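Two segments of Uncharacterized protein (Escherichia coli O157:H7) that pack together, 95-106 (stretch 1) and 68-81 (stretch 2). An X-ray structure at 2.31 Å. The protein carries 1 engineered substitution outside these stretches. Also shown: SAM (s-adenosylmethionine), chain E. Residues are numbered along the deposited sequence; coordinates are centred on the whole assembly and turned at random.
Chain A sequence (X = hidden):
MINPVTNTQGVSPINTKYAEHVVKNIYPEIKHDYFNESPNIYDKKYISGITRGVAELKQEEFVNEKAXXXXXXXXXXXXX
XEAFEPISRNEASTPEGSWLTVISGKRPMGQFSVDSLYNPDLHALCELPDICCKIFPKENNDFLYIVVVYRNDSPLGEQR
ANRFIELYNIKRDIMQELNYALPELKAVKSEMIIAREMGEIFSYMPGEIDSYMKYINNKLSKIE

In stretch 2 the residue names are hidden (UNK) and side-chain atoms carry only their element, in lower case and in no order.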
ATOM      1  N   PRO A  95       6.248  -4.463   3.930  1.00 20.10           N
ATOM      2  CA  PRO A  95       4.804  -4.203   3.967  1.00 18.59           C
ATOM      3  C   PRO A  95       4.285  -4.071   5.396  1.00 22.07           C
ATOM      4  O   PRO A  95       3.473  -3.187   5.691  1.00 20.31           O
ATOM      5  CB  PRO A  95       4.202  -5.449   3.309  1.00 24.00           C
ATOM      6  CG  PRO A  95       5.292  -5.961   2.380  1.00 23.87           C
ATOM      7  CD  PRO A  95       6.619  -5.520   2.967  1.00 22.62           C
ATOM      8  N   GLU A  96       4.761  -4.937   6.282  1.00 20.15           N
ATOM      9  CA  GLU A  96       4.243  -4.987   7.639  1.00 21.43           C
ATOM     10  C   GLU A  96       4.523  -3.678   8.400  1.00 20.19           C
ATOM     11  O   GLU A  96       3.634  -3.110   9.024  1.00 19.95           O
ATOM     12  CB  GLU A  96       4.810  -6.208   8.375  1.00 19.57           C
ATOM     13  CG  GLU A  96       4.132  -6.494   9.686  1.00 32.00           C
ATOM     14  CD  GLU A  96       4.789  -7.630  10.480  1.00 37.84           C
ATOM     15  OE1 GLU A  96       5.782  -8.225   9.987  1.00 41.91           O
ATOM     16  OE2 GLU A  96       4.297  -7.925  11.595  1.00 31.40           O
ATOM     17  N   GLY A  97       5.752  -3.189   8.328  1.00 18.00           N
ATOM     18  CA  GLY A  97       6.102  -1.925   8.955  1.00 17.17           C
ATOM     19  C   GLY A  97       5.380  -0.753   8.312  1.00 21.01           C
ATOM     20  O   GLY A  97       5.095   0.250   8.974  1.00 19.97           O
ATOM     21  N   SER A  98       5.076  -0.883   7.018  1.00 19.69           N
ATOM     22  CA  SER A  98       4.361   0.156   6.285  1.00 18.67           C
ATOM     23  C   SER A  98       3.015   0.470   6.921  1.00 18.69           C
ATOM     24  O   SER A  98       2.651   1.638   7.037  1.00 14.55           O
ATOM     25  CB  SER A  98       4.184  -0.227   4.813  1.00 17.97           C
ATOM     26  OG  SER A  98       5.445  -0.381   4.169  1.00 19.83           O
ATOM     27  N   TRP A  99       2.274  -0.560   7.347  1.00 16.85           N
ATOM     28  CA  TRP A  99       0.994  -0.310   8.030  1.00 18.22           C
ATOM     29  C   TRP A  99       1.092  -0.244   9.564  1.00 16.07           C
ATOM     30  O   TRP A  99       0.268   0.389  10.215  1.00 17.15           O
ATOM     31  CB  TRP A  99      -0.115  -1.276   7.580  1.00 17.78           C
ATOM     32  CG  TRP A  99       0.229  -2.735   7.642  1.00 16.69           C
ATOM     33  CD1 TRP A  99       0.548  -3.548   6.596  1.00 18.96           C
ATOM     34  CD2 TRP A  99       0.264  -3.559   8.811  1.00 19.96           C
ATOM     35  NE1 TRP A  99       0.793  -4.824   7.040  1.00 19.26           N
ATOM     36  CE2 TRP A  99       0.622  -4.863   8.396  1.00 20.22           C
ATOM     37  CE3 TRP A  99       0.043  -3.321  10.169  1.00 15.16           C
ATOM     38  CZ2 TRP A  99       0.760  -5.926   9.289  1.00 24.82           C
ATOM     39  CZ3 TRP A  99       0.173  -4.385  11.059  1.00 22.38           C
ATOM     40  CH2 TRP A  99       0.533  -5.669  10.614  1.00 23.25           C
ATOM     41  N   LEU A 100       2.111  -0.876  10.126  1.00 16.99           N
ATOM     42  CA  LEU A 100       2.320  -0.843  11.567  1.00 18.03           C
ATOM     43  C   LEU A 100       2.548   0.592  12.059  1.00 18.22           C
ATOM     44  O   LEU A 100       1.997   0.993  13.075  1.00 17.37           O
ATOM     45  CB  LEU A 100       3.500  -1.737  11.965  1.00 14.60           C
ATOM     46  CG  LEU A 100       3.676  -1.858  13.487  1.00 19.91           C
ATOM     47  CD1 LEU A 100       2.385  -2.369  14.145  1.00 18.17           C
ATOM     48  CD2 LEU A 100       4.862  -2.760  13.870  1.00 19.57           C
ATOM     49  N   THR A 101       3.366   1.351  11.334  1.00 15.39           N
ATOM     50  CA  THR A 101       3.640   2.739  11.681  1.00 18.59           C
ATOM     51  C   THR A 101       2.368   3.594  11.574  1.00 17.91           C
ATOM     52  O   THR A 101       2.264   4.659  12.174  1.00 17.99           O
ATOM     53  CB  THR A 101       4.739   3.346  10.754  1.00 18.85           C
ATOM     54  OG1 THR A 101       4.403   3.073   9.389  1.00 18.77           O
ATOM     55  CG2 THR A 101       6.117   2.760  11.048  1.00 17.41           C
ATOM     56  N   VAL A 102       1.401   3.142  10.791  1.00 15.06           N
ATOM     57  CA  VAL A 102       0.174   3.900  10.684  1.00 16.59           C
ATOM     58  C   VAL A 102      -0.808   3.512  11.804  1.00 18.02           C
ATOM     59  O   VAL A 102      -1.358   4.390  12.469  1.00 16.22           O
ATOM     60  CB  VAL A 102      -0.470   3.759   9.287  1.00 14.69           C
ATOM     61  CG1 VAL A 102      -1.798   4.465   9.247  1.00 16.01           C
ATOM     62  CG2 VAL A 102       0.480   4.301   8.210  1.00 15.94           C
ATOM     63  N   ILE A 103      -1.005   2.209  12.026  1.00 15.82           N
ATOM     64  CA  ILE A 103      -1.964   1.761  13.036  1.00 16.49           C
ATOM     65  C   ILE A 103      -1.504   2.079  14.466  1.00 19.40           C
ATOM     66  O   ILE A 103      -2.323   2.272  15.356  1.00 18.51           O
ATOM     67  CB  ILE A 103      -2.377   0.273  12.884  1.00 19.27           C
ATOM     68  CG1 ILE A 103      -1.310  -0.687  13.425  1.00 18.16           C
ATOM     69  CG2 ILE A 103      -2.761  -0.055  11.422  1.00 15.94           C
ATOM     70  CD1 ILE A 103      -1.787  -2.150  13.462  1.00 14.60           C
ATOM     71  N   SER A 104      -0.200   2.182  14.671  1.00 17.24           N
ATOM     72  CA  SER A 104       0.321   2.566  15.977  1.00 18.90           C
ATOM     73  C   SER A 104       0.302   4.088  16.137  1.00 19.90           C
ATOM     74  O   SER A 104       0.723   4.619  17.159  1.00 22.53           O
ATOM     75  CB  SER A 104       1.749   2.050  16.147  1.00 18.40           C
ATOM     76  OG  SER A 104       2.641   2.713  15.249  1.00 18.54           O
ATOM     77  N   GLY A 105      -0.150   4.791  15.106  1.00 18.80           N
ATOM     78  CA  GLY A 105      -0.266   6.238  15.160  1.00 19.27           C
ATOM     79  C   GLY A 105       1.016   7.046  14.967  1.00 21.53           C
ATOM     80  O   GLY A 105       1.023   8.257  15.191  1.00 22.94           O
ATOM     81  N   LYS A 106       2.099   6.403  14.547  1.00 17.75           N
ATOM     82  CA  LYS A 106       3.361   7.119  14.330  1.00 20.84           C
ATOM     83  C   LYS A 106       3.276   8.109  13.171  1.00 22.46           C
ATOM     84  O   LYS A 106       3.958   9.132  13.170  1.00 23.75           O
ATOM     85  CB  LYS A 106       4.503   6.156  14.030  1.00 19.78           C
ATOM     86  CG  LYS A 106       5.077   5.434  15.217  1.00 22.77           C
ATOM     87  CD  LYS A 106       6.407   4.823  14.819  1.00 23.28           C
ATOM     88  CE  LYS A 106       6.842   3.806  15.810  1.00 25.90           C
ATOM     89  NZ  LYS A 106       5.677   2.908  16.105  1.00 35.65           N
ATOM     90  N   UNK A  68      -5.633 -14.234  13.756  1.00 32.94           N
ATOM     91  CA  UNK A  68      -4.358 -14.056  14.466  1.00 32.20           C
ATOM     92  C   UNK A  68      -3.706 -12.701  14.152  1.00 31.04           C
ATOM     93  O   UNK A  68      -3.247 -11.989  15.046  1.00 32.94           O
ATOM     94  c   UNK A  68      -2.496 -17.517  14.666  1.00 41.20           C
ATOM     95  n   UNK A  68      -2.320 -17.812  13.242  1.00 44.50           N
ATOM     96  c   UNK A  68      -3.365 -15.185  14.152  1.00 35.02           C
ATOM     97  c   UNK A  68      -3.611 -16.492  14.912  1.00 39.33           C
ATOM     98  n   UNK A  68      -2.658 -19.032  11.313  1.00 42.46           N
ATOM     99  c   UNK A  68      -2.866 -18.851  12.614  1.00 44.64           C
ATOM    100  n   UNK A  68      -3.622 -19.714  13.283  1.00 44.77           N
ATOM    101  N   UNK A  69      -3.658 -12.344  12.880  1.00 29.71           N
ATOM    102  CA  UNK A  69      -3.082 -11.068  12.499  1.00 29.38           C
ATOM    103  C   UNK A  69      -3.908  -9.902  13.062  1.00 25.87           C
ATOM    104  O   UNK A  69      -3.352  -8.895  13.503  1.00 22.81           O
ATOM    105  c   UNK A  69      -2.952 -10.993  10.983  1.00 24.80           C
ATOM    106  c   UNK A  69      -2.080 -12.103  10.419  1.00 33.58           C
ATOM    107  c   UNK A  69      -0.646 -12.007  10.947  1.00 30.27           C
ATOM    108  n   UNK A  69       0.083 -10.936  10.274  1.00 27.54           N
ATOM    109  c   UNK A  69       1.219 -10.414  10.714  1.00 28.60           C
ATOM    110  n   UNK A  69       1.765 -10.857  11.832  1.00 32.59           N
ATOM    111  n   UNK A  69       1.812  -9.450  10.031  1.00 32.56           N
ATOM    112  N   UNK A  70      -5.227 -10.068  13.082  1.00 23.07           N
ATOM    113  CA  UNK A  70      -6.128  -9.022  13.571  1.00 25.81           C
ATOM    114  C   UNK A  70      -5.918  -8.742  15.062  1.00 25.60           C
ATOM    115  O   UNK A  70      -5.932  -7.586  15.492  1.00 22.14           O
ATOM    116  c   UNK A  70     -10.633  -7.532  14.609  1.00 27.91           C
ATOM    117  c   UNK A  70      -9.274  -5.947  13.404  1.00 25.16           C
ATOM    118  c   UNK A  70     -10.411  -6.229  14.146  1.00 29.23           C
ATOM    119  c   UNK A  70      -9.719  -8.540  14.324  1.00 23.99           C
ATOM    120  c   UNK A  70      -8.351  -6.975  13.131  1.00 26.75           C
ATOM    121  c   UNK A  70      -7.588  -9.376  13.275  1.00 24.24           C
ATOM    122  c   UNK A  70      -8.564  -8.273  13.591  1.00 27.80           C
ATOM    123  N   UNK A  71      -5.691  -9.799  15.839  1.00 26.14           N
ATOM    124  CA  UNK A  71      -5.381  -9.644  17.258  1.00 27.39           C
ATOM    125  C   UNK A  71      -4.099  -8.864  17.428  1.00 25.16           C
ATOM    126  O   UNK A  71      -4.015  -7.950  18.248  1.00 25.29           O
ATOM    127  c   UNK A  71      -5.214 -11.007  17.928  1.00 29.25           C
ATOM    128  o   UNK A  71      -6.457 -11.669  17.978  1.00 34.19           O
ATOM    129  N   UNK A  72      -3.086  -9.265  16.673  1.00 24.73           N
ATOM    130  CA  UNK A  72      -1.813  -8.564  16.664  1.00 25.79           C
ATOM    131  C   UNK A  72      -2.032  -7.068  16.396  1.00 24.39           C
ATOM    132  O   UNK A  72      -1.459  -6.228  17.077  1.00 24.97           O
ATOM    133  c   UNK A  72       2.535  -6.910  14.375  1.00 31.89           C
ATOM    134  c   UNK A  72       1.812  -7.628  13.458  1.00 35.48           C
ATOM    135  o   UNK A  72       3.639  -6.195  13.960  1.00 33.24           O
ATOM    136  c   UNK A  72       0.710  -8.355  13.862  1.00 33.73           C
ATOM    137  c   UNK A  72      -0.898  -9.197  15.612  1.00 26.61           C
ATOM    138  c   UNK A  72       2.165  -6.911  15.694  1.00 33.34           C
ATOM    139  c   UNK A  72       1.052  -7.648  16.092  1.00 36.65           C
ATOM    140  c   UNK A  72       0.304  -8.373  15.180  1.00 31.54           C
ATOM    141  N   UNK A  73      -2.867  -6.741  15.412  1.00 20.89           N
ATOM    142  CA  UNK A  73      -3.108  -5.344  15.051  1.00 20.64           C
ATOM    143  C   UNK A  73      -3.835  -4.557  16.146  1.00 21.32           C
ATOM    144  O   UNK A  73      -3.548  -3.376  16.397  1.00 18.68           O
ATOM    145  c   UNK A  73      -3.064  -5.662  12.520  1.00 22.39           C
ATOM    146  c   UNK A  73      -2.884  -6.189   9.793  1.00 21.02           C
ATOM    147  s   UNK A  73      -4.068  -5.643  11.031  1.00 22.14           S
ATOM    148  c   UNK A  73      -3.886  -5.265  13.741  1.00 17.98           C
ATOM    149  N   UNK A  74      -4.773  -5.228  16.800  1.00 22.23           N
ATOM    150  CA  UNK A  74      -5.568  -4.615  17.857  1.00 21.42           C
ATOM    151  C   UNK A  74      -4.699  -4.288  19.054  1.00 22.78           C
ATOM    152  O   UNK A  74      -4.864  -3.246  19.679  1.00 23.69           O
ATOM    153  c   UNK A  74      -6.720  -5.538  18.248  1.00 23.90           C
ATOM    154  c   UNK A  74      -9.026  -6.394  17.729  1.00 29.40           C
ATOM    155  c   UNK A  74      -7.858  -5.552  17.231  1.00 26.00           C
ATOM    156  n   UNK A  74      -9.722  -8.637  18.539  1.00 29.68           N
ATOM    157  c   UNK A  74      -8.592  -7.838  17.980  1.00 28.76           C
ATOM    158  N   UNK A  75      -3.755  -5.176  19.356  1.00 21.66           N
ATOM    159  CA  UNK A  75      -2.788  -4.918  20.408  1.00 23.44           C
ATOM    160  C   UNK A  75      -1.939  -3.676  20.086  1.00 26.00           C
ATOM    161  O   UNK A  75      -1.699  -2.837  20.960  1.00 25.24           O
ATOM    162  c   UNK A  75      -1.868  -6.155  20.666  1.00 26.13           C
ATOM    163  c   UNK A  75      -0.946  -5.898  21.873  1.00 24.86           C
ATOM    164  o   UNK A  75      -2.673  -7.320  20.933  1.00 23.19           O
ATOM    165  N   UNK A  76      -1.491  -3.552  18.834  1.00 22.27           N
ATOM    166  CA  UNK A  76      -0.613  -2.437  18.467  1.00 19.24           C
ATOM    167  C   UNK A  76      -1.393  -1.168  18.122  1.00 20.92           C
ATOM    168  O   UNK A  76      -0.819  -0.099  18.007  1.00 21.57           O
ATOM    169  c   UNK A  76       2.965  -2.446  18.854  1.00 23.75           C
ATOM    170  s   UNK A  76       2.046  -3.978  19.047  1.00 26.63           S
ATOM    171  c   UNK A  76       0.283  -2.818  17.290  1.00 23.19           C
ATOM    172  c   UNK A  76       1.120  -4.074  17.512  1.00 25.45           C
ATOM    173  N   UNK A  77      -2.703  -1.284  17.940  1.00 20.41           N
ATOM    174  CA  UNK A  77      -3.479  -0.109  17.574  1.00 23.25           C
ATOM    175  C   UNK A  77      -3.327   1.001  18.589  1.00 21.99           C
ATOM    176  O   UNK A  77      -3.387   0.781  19.793  1.00 20.01           O
ATOM    177  o   UNK A  77      -8.150   4.051  16.021  1.00 25.64           O
ATOM    178  c   UNK A  77      -7.380   2.980  16.368  1.00 22.19           C
ATOM    179  c   UNK A  77      -4.966  -0.426  17.430  1.00 21.49           C
ATOM    180  c   UNK A  77      -5.933   1.191  15.727  1.00 26.07           C
ATOM    181  c   UNK A  77      -6.489   1.516  18.028  1.00 19.68           C
ATOM    182  c   UNK A  77      -7.272   2.608  17.690  1.00 19.24           C
ATOM    183  c   UNK A  77      -6.705   2.287  15.378  1.00 24.51           C
ATOM    184  c   UNK A  77      -5.810   0.786  17.059  1.00 22.22           C
ATOM    185  N   UNK A  78      -3.165   2.213  18.093  1.00 24.06           N
ATOM    186  CA  UNK A  78      -3.150   3.356  18.976  1.00 22.62           C
ATOM    187  C   UNK A  78      -3.846   4.533  18.340  1.00 24.75           C
ATOM    188  O   UNK A  78      -4.243   4.476  17.171  1.00 24.32           O
ATOM    189  o   UNK A  78      -1.755   4.857  20.200  1.00 33.85           O
ATOM    190  c   UNK A  78      -1.725   3.716  19.371  1.00 24.76           C
ATOM    191  N   UNK A  79      -4.029   5.597  19.116  1.00 31.31           N
ATOM    192  CA  UNK A  79      -4.609   6.819  18.580  1.00 31.61           C
ATOM    193  C   UNK A  79      -3.491   7.699  18.081  1.00 31.21           C
ATOM    194  O   UNK A  79      -2.330   7.452  18.397  1.00 35.93           O
ATOM    195  c   UNK A  79      -6.814   6.869  19.809  1.00 37.61           C
ATOM    196  c   UNK A  79      -5.452   7.572  19.628  1.00 40.75           C
ATOM    197  c   UNK A  79      -4.678   7.700  20.951  1.00 40.86           C
ATOM    198  N   UNK A  80      -3.840   8.711  17.294  1.00 34.48           N
ATOM    199  CA  UNK A  80      -2.861   9.645  16.757  1.00 34.08           C
ATOM    200  C   UNK A  80      -2.336  10.586  17.806  1.00 38.03           C
ATOM    201  O   UNK A  80      -3.083  11.020  18.675  1.00 38.59           O
ATOM    202  s   UNK A  80      -3.549   9.702  14.081  1.00 46.22           S
ATOM    203  c   UNK A  80      -3.494  10.499  15.665  1.00 42.19           C
ATOM    204  N   UNK A  81      -1.049  10.944  17.704  1.00 40.22           N
ATOM    205  CA  UNK A  81      -0.494  11.957  18.600  1.00 42.79           C
ATOM    206  C   UNK A  81      -1.128  13.300  18.298  1.00 46.02           C
ATOM    207  O   UNK A  81      -1.751  13.471  17.247  1.00 43.58           O
ATOM    208  c   UNK A  81       0.984  12.001  18.207  1.00 45.12           C
ATOM    209  c   UNK A  81       0.984  11.604  16.765  1.00 41.71           C
ATOM    210  c   UNK A  81      -0.092  10.545  16.661  1.00 34.92           C
TER
HETATM  211  N   SAM E 301       6.180   1.160   2.154  1.00 21.51           N
HETATM  212  CA  SAM E 301       6.671   2.538   2.161  1.00 25.67           C
HETATM  213  C   SAM E 301       5.938   3.393   3.188  1.00 22.86           C
HETATM  214  O   SAM E 301       6.463   4.432   3.602  1.00 21.16           O
HETATM  215  OXT SAM E 301       4.806   3.070   3.591  1.00 19.90           O
HETATM  216  CB  SAM E 301       6.529   3.213   0.800  1.00 21.32           C
HETATM  217  CG  SAM E 301       7.497   2.711  -0.259  1.00 30.12           C
HETATM  218  SD  SAM E 301       7.688   3.844  -1.673  1.00 36.13           S
HETATM  219  CE  SAM E 301       8.912   2.847  -2.561  1.00 31.69           C
HETATM  220  C5' SAM E 301       8.828   5.046  -0.944  1.00 30.19           C
HETATM  221  C4' SAM E 301       9.120   6.172  -1.932  1.00 27.71           C
HETATM  222  O4' SAM E 301       9.562   7.326  -1.240  1.00 27.15           O
HETATM  223  C3' SAM E 301      10.212   5.796  -2.929  1.00 27.50           C
HETATM  224  O3' SAM E 301       9.667   5.258  -4.119  1.00 23.85           O
HETATM  225  C2' SAM E 301      10.928   7.106  -3.175  1.00 25.28           C
HETATM  226  O2' SAM E 301      10.330   7.681  -4.300  1.00 19.46           O
HETATM  227  C1' SAM E 301      10.590   7.978  -1.968  1.00 25.53           C
HETATM  228  N9  SAM E 301      11.702   8.131  -1.009  1.00 21.30           N
HETATM  229  C8  SAM E 301      12.205   9.318  -0.548  1.00 23.33           C
HETATM  230  N7  SAM E 301      13.184   9.070   0.342  1.00 21.97           N
HETATM  231  C5  SAM E 301      13.309   7.730   0.463  1.00 24.00           C
HETATM  232  C6  SAM E 301      14.151   6.945   1.235  1.00 20.38           C
HETATM  233  N6  SAM E 301      15.043   7.513   2.041  1.00 24.53           N
HETATM  234  N1  SAM E 301      14.056   5.575   1.154  1.00 26.32           N
HETATM  235  C2  SAM E 301      13.118   4.993   0.319  1.00 27.36           C
HETATM  236  N3  SAM E 301      12.278   5.778  -0.446  1.00 26.29           N
HETATM  237  C4  SAM E 301      12.372   7.129  -0.374  1.00 22.72           C

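Position 68 carries three carbons, a nitrogen, and a carbon bearing two more nitrogens, a guanidinium whose side chain is out of reach of stretch 1: Arg68. Position 69 repeats that pattern. CA-to-CB runs sideways, but with chi1 to chi3 all m the end of the side chain comes nearer to stretch 1, where one terminal nitrogen lies 3.3 Å from Glu96 OE2 and 3.8 Å from Trp99 CZ2, at the edge of the indole. This is Arg69, and the nitrogen is NH2.

Position 70 has one carbon leading to a six-carbon ring without a heteroatom, Phe70, and position 71 one carbon and one oxygen, Ser71; neither reaches stretch 1. Position 72 has one carbon, then a ring of six carbons bearing one oxygen. The oxygen lies 3.0 Å from Glu96 OE2, and a ring carbon is 3.7 Å from Trp99 CH2, the two ring planes meeting at 66°. This is Tyr72, the atoms being OH and CE2.

Position 73 is an unbranched chain of two carbons, sulfur and a carbon. The terminal carbon sits 3.6 Å from the centroid of the Trp99 six-membered ring and 15° off the normal, a CH-pi contact over the face, while CB is 3.8 Å from Ile103 CD1: Met73, with CE over the ring. Position 74, four carbons in a row ending in nitrogen, with CB pointing away, is Lys74. At position 75, CB carries one oxygen and one carbon, also without contact, giving Thr75.

Position 76 again shows two carbons, sulfur and a carbon, with CB 3.8 Å from Leu100 CD1: Met76. Position 77, the first residue to leave helical phi/psi, has one carbon, then a ring of six carbons bearing one oxygen, and its CA approaches Ile103 O at 3.5 Å: Tyr77. Position 78, one carbon and one oxygen, with CB 3.4 Å from Ser104 O, is Ser78. Position 79 has three carbons branching at CB, directed away: Val79. Position 80, a carbon and a sulfur, is Cys80. Position 81 closes three carbons onto its backbone nitrogen, the one bonded to that nitrogen lying 2.9 Å from Gly105 O: Pro81, through CD.

The contact buries 613 Å² in total and changes character along its length. Near the start of helix 95-103, Glu96 OE2 accepts from Tyr72 OH and, more weakly, from Arg69 NH2, the latter within a salt bridge. Apolar packing of Trp99, Leu100 and Ile103 on Tyr72, Met73 and Met76 follows. Beyond it, backbone takes over: Ser78 N donates to Ile103 O at 2.9 Å and 161°, and Ser104 CA meets Met76 O at 3.5 Å. Gly105, at positive phi in a Schellman motif, fits closely, since an ideal CB would fall 2.5 Å from Val79 O.

Stretch 2, residues 68-81: RRFSYMKTMYSVCP
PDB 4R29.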